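Local coordinates for probable zinc protease PqqL (Escherichia coli, PDB 6OFT), which probably cleaves peptide bonds as a zinc-dependent periplasmic endopeptidase of the M16 family, of which this chain is the first half, at residues Gln272-Gln277 with Arg407-Ile412. Numbering follows the deposited sequence.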
loop_
_atom_site.group_PDB
_atom_site.type_symbol
_atom_site.label_atom_id
_atom_site.label_comp_id
_atom_site.label_asym_id
_atom_site.label_seq_id
_atom_site.Cartn_x
_atom_site.Cartn_y
_atom_site.Cartn_z
ATOM N N GLN A 272 -20.889 -1.020 8.605
ATOM C CA GLN A 272 -21.011 -2.192 7.739
ATOM C C GLN A 272 -19.664 -2.490 7.048
ATOM O O GLN A 272 -19.229 -3.641 7.058
ATOM C CB GLN A 272 -22.132 -1.960 6.701
ATOM C CG GLN A 272 -22.403 -3.131 5.757
ATOM C CD GLN A 272 -23.347 -2.752 4.633
ATOM O OE1 GLN A 272 -22.942 -2.587 3.477
ATOM N NE2 GLN A 272 -24.628 -2.609 4.941
ATOM N N SER A 273 -18.986 -1.459 6.489
ATOM C CA SER A 273 -17.702 -1.673 5.805
ATOM C C SER A 273 -16.553 -1.945 6.798
ATOM O O SER A 273 -15.622 -2.665 6.452
ATOM C CB SER A 273 -17.387 -0.549 4.819
ATOM O OG SER A 273 -17.293 0.719 5.447
ATOM N N PHE A 274 -16.671 -1.464 8.050
ATOM C CA PHE A 274 -15.701 -1.769 9.107
ATOM C C PHE A 274 -15.779 -3.284 9.403
ATOM O O PHE A 274 -14.742 -3.923 9.550
ATOM C CB PHE A 274 -15.991 -0.958 10.395
ATOM C CG PHE A 274 -15.018 -1.197 11.535
ATOM C CD1 PHE A 274 -15.212 -2.244 12.433
ATOM C CD2 PHE A 274 -13.908 -0.379 11.706
ATOM C CE1 PHE A 274 -14.311 -2.467 13.484
ATOM C CE2 PHE A 274 -13.000 -0.610 12.750
ATOM C CZ PHE A 274 -13.212 -1.647 13.636
ATOM N N ILE A 275 -17.006 -3.841 9.482
ATOM C CA ILE A 275 -17.260 -5.259 9.755
ATOM C C ILE A 275 -16.750 -6.126 8.604
ATOM O O ILE A 275 -16.104 -7.138 8.865
ATOM C CB ILE A 275 -18.756 -5.544 10.101
ATOM C CG1 ILE A 275 -19.149 -4.916 11.455
ATOM C CG2 ILE A 275 -19.061 -7.061 10.087
ATOM C CD1 ILE A 275 -20.648 -4.633 11.606
ATOM N N GLU A 276 -17.054 -5.743 7.346
ATOM C CA GLU A 276 -16.618 -6.468 6.141
ATOM C C GLU A 276 -15.097 -6.623 6.117
ATOM O O GLU A 276 -14.608 -7.730 5.888
ATOM C CB GLU A 276 -17.132 -5.778 4.866
ATOM C CG GLU A 276 -16.598 -6.361 3.560
ATOM C CD GLU A 276 -17.606 -7.043 2.652
ATOM O OE1 GLU A 276 -18.764 -6.572 2.579
ATOM O OE2 GLU A 276 -17.228 -8.042 1.998
ATOM N N GLN A 277 -14.355 -5.532 6.381
ATOM C CA GLN A 277 -12.885 -5.557 6.385
ATOM C C GLN A 277 -12.384 -6.412 7.535
ATOM O O GLN A 277 -11.424 -7.160 7.355
ATOM C CB GLN A 277 -12.300 -4.127 6.469
ATOM C CG GLN A 277 -10.764 -4.027 6.257
ATOM C CD GLN A 277 -9.887 -4.324 7.471
ATOM O OE1 GLN A 277 -10.346 -4.415 8.614
ATOM N NE2 GLN A 277 -8.580 -4.472 7.253
ATOM N N ARG A 407 -17.281 -3.190 20.043
ATOM C CA ARG A 407 -18.709 -3.181 19.741
ATOM C C ARG A 407 -19.083 -3.895 18.421
ATOM O O ARG A 407 -20.003 -4.696 18.419
ATOM C CB ARG A 407 -19.240 -1.742 19.760
ATOM C CG ARG A 407 -20.717 -1.614 19.384
ATOM C CD ARG A 407 -21.218 -0.200 19.543
ATOM N NE ARG A 407 -20.523 0.730 18.657
ATOM C CZ ARG A 407 -20.960 1.080 17.455
ATOM N NH1 ARG A 407 -22.097 0.581 16.982
ATOM N NH2 ARG A 407 -20.267 1.934 16.718
ATOM N N LEU A 408 -18.433 -3.561 17.304
ATOM C CA LEU A 408 -18.792 -4.139 16.003
ATOM C C LEU A 408 -18.363 -5.596 15.807
ATOM O O LEU A 408 -19.044 -6.318 15.068
ATOM C CB LEU A 408 -18.306 -3.272 14.833
ATOM C CG LEU A 408 -18.918 -1.860 14.754
ATOM C CD1 LEU A 408 -18.337 -1.093 13.591
ATOM C CD2 LEU A 408 -20.458 -1.904 14.650
ATOM N N TRP A 409 -17.264 -6.041 16.457
ATOM C CA TRP A 409 -16.809 -7.429 16.308
ATOM C C TRP A 409 -17.781 -8.445 16.909
ATOM O O TRP A 409 -17.671 -9.620 16.581
ATOM C CB TRP A 409 -15.393 -7.652 16.864
ATOM C CG TRP A 409 -14.264 -7.014 16.104
ATOM C CD1 TRP A 409 -14.321 -6.424 14.877
ATOM C CD2 TRP A 409 -12.890 -6.950 16.517
ATOM N NE1 TRP A 409 -13.071 -5.996 14.498
ATOM C CE2 TRP A 409 -12.174 -6.301 15.488
ATOM C CE3 TRP A 409 -12.192 -7.383 17.661
ATOM C CZ2 TRP A 409 -10.797 -6.058 15.570
ATOM C CZ3 TRP A 409 -10.828 -7.147 17.738
ATOM C CH2 TRP A 409 -10.147 -6.483 16.708
ATOM N N GLN A 410 -18.771 -8.010 17.728
ATOM C CA GLN A 410 -19.749 -8.956 18.283
ATOM C C GLN A 410 -20.745 -9.428 17.190
ATOM O O GLN A 410 -21.421 -10.443 17.358
ATOM C CB GLN A 410 -20.422 -8.435 19.571
ATOM C CG GLN A 410 -21.303 -7.200 19.433
ATOM C CD GLN A 410 -21.404 -6.374 20.704
ATOM O OE1 GLN A 410 -20.407 -6.038 21.362
ATOM N NE2 GLN A 410 -22.615 -5.987 21.057
ATOM N N GLN A 411 -20.740 -8.748 16.031
ATOM C CA GLN A 411 -21.510 -9.136 14.847
ATOM C C GLN A 411 -20.735 -10.198 14.021
ATOM O O GLN A 411 -21.290 -10.783 13.090
ATOM C CB GLN A 411 -21.813 -7.900 13.978
ATOM C CG GLN A 411 -22.982 -7.103 14.528
ATOM C CD GLN A 411 -23.197 -5.842 13.763
ATOM O OE1 GLN A 411 -23.671 -5.855 12.626
ATOM N NE2 GLN A 411 -22.844 -4.722 14.369
ATOM N N ILE A 412 -19.450 -10.422 14.353
ATOM C CA ILE A 412 -18.609 -11.418 13.667
ATOM C C ILE A 412 -18.708 -12.734 14.419
ATOM O O ILE A 412 -18.346 -12.805 15.593
ATOM C CB ILE A 412 -17.150 -10.919 13.491
ATOM C CG1 ILE A 412 -17.138 -9.568 12.720
ATOM C CG2 ILE A 412 -16.258 -11.999 12.802
ATOM C CD1 ILE A 412 -15.830 -8.831 12.754
#
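In the helical layer of the second alpha/beta domain of the chain, apolar side chains of Phe274 and Ile275, near the start of helix 271-296, pack against Leu408, Trp409 and Ile412, around the C-terminal part of helix 398-408 and the 3-10 segment beyond it. Between the two segments the contact is one of van der Waals packing, and the backbones come closest at Ile275 and Leu408, whose CA atoms lie 6.5 Å apart. Ile275 touches three residues: its CG1, placed beside its own backbone N (chi1 -68°), lies 3.9 Å from Leu408 CB, and the two side chains cross at about a right angle. CD1 of Ile275 runs on to the amide end of Gln411, 3.4 Å from OE1 and nearly as close to NE2, so a methyl group rests against the flat amide at the more open margin, whereas CG2 turns to Ile412 and stops 4.1 Å from its CG1. Phe274 points its CB toward the second segment, and with CG anti to its backbone N (chi1 -179°) ring atom CD1 meets the Leu408 CD1 methyl at 3.5 Å. Farther along the ring, CE1 approaches Trp409 NE1 at 3.9 Å. The Phe274 ring and the five-membered ring of the indole are inclined by 28°, but their centroids are 5.9 Å apart, leaving them offset with hardly any overlap. Trp409 continues onto Leu363 and Leu366 of helix 352-371, while the carbonyl oxygens of Trp409 and Ile412 both accept hydrogen bonds from Lys359 NZ. At the periphery, Arg407 forms a salt bridge with Glu271. The packing thus joins the beginning of one helix to the C-terminal region of another, in the domain that follows the predicted zinc-binding domain, an architecture characteristic of M16 peptidases.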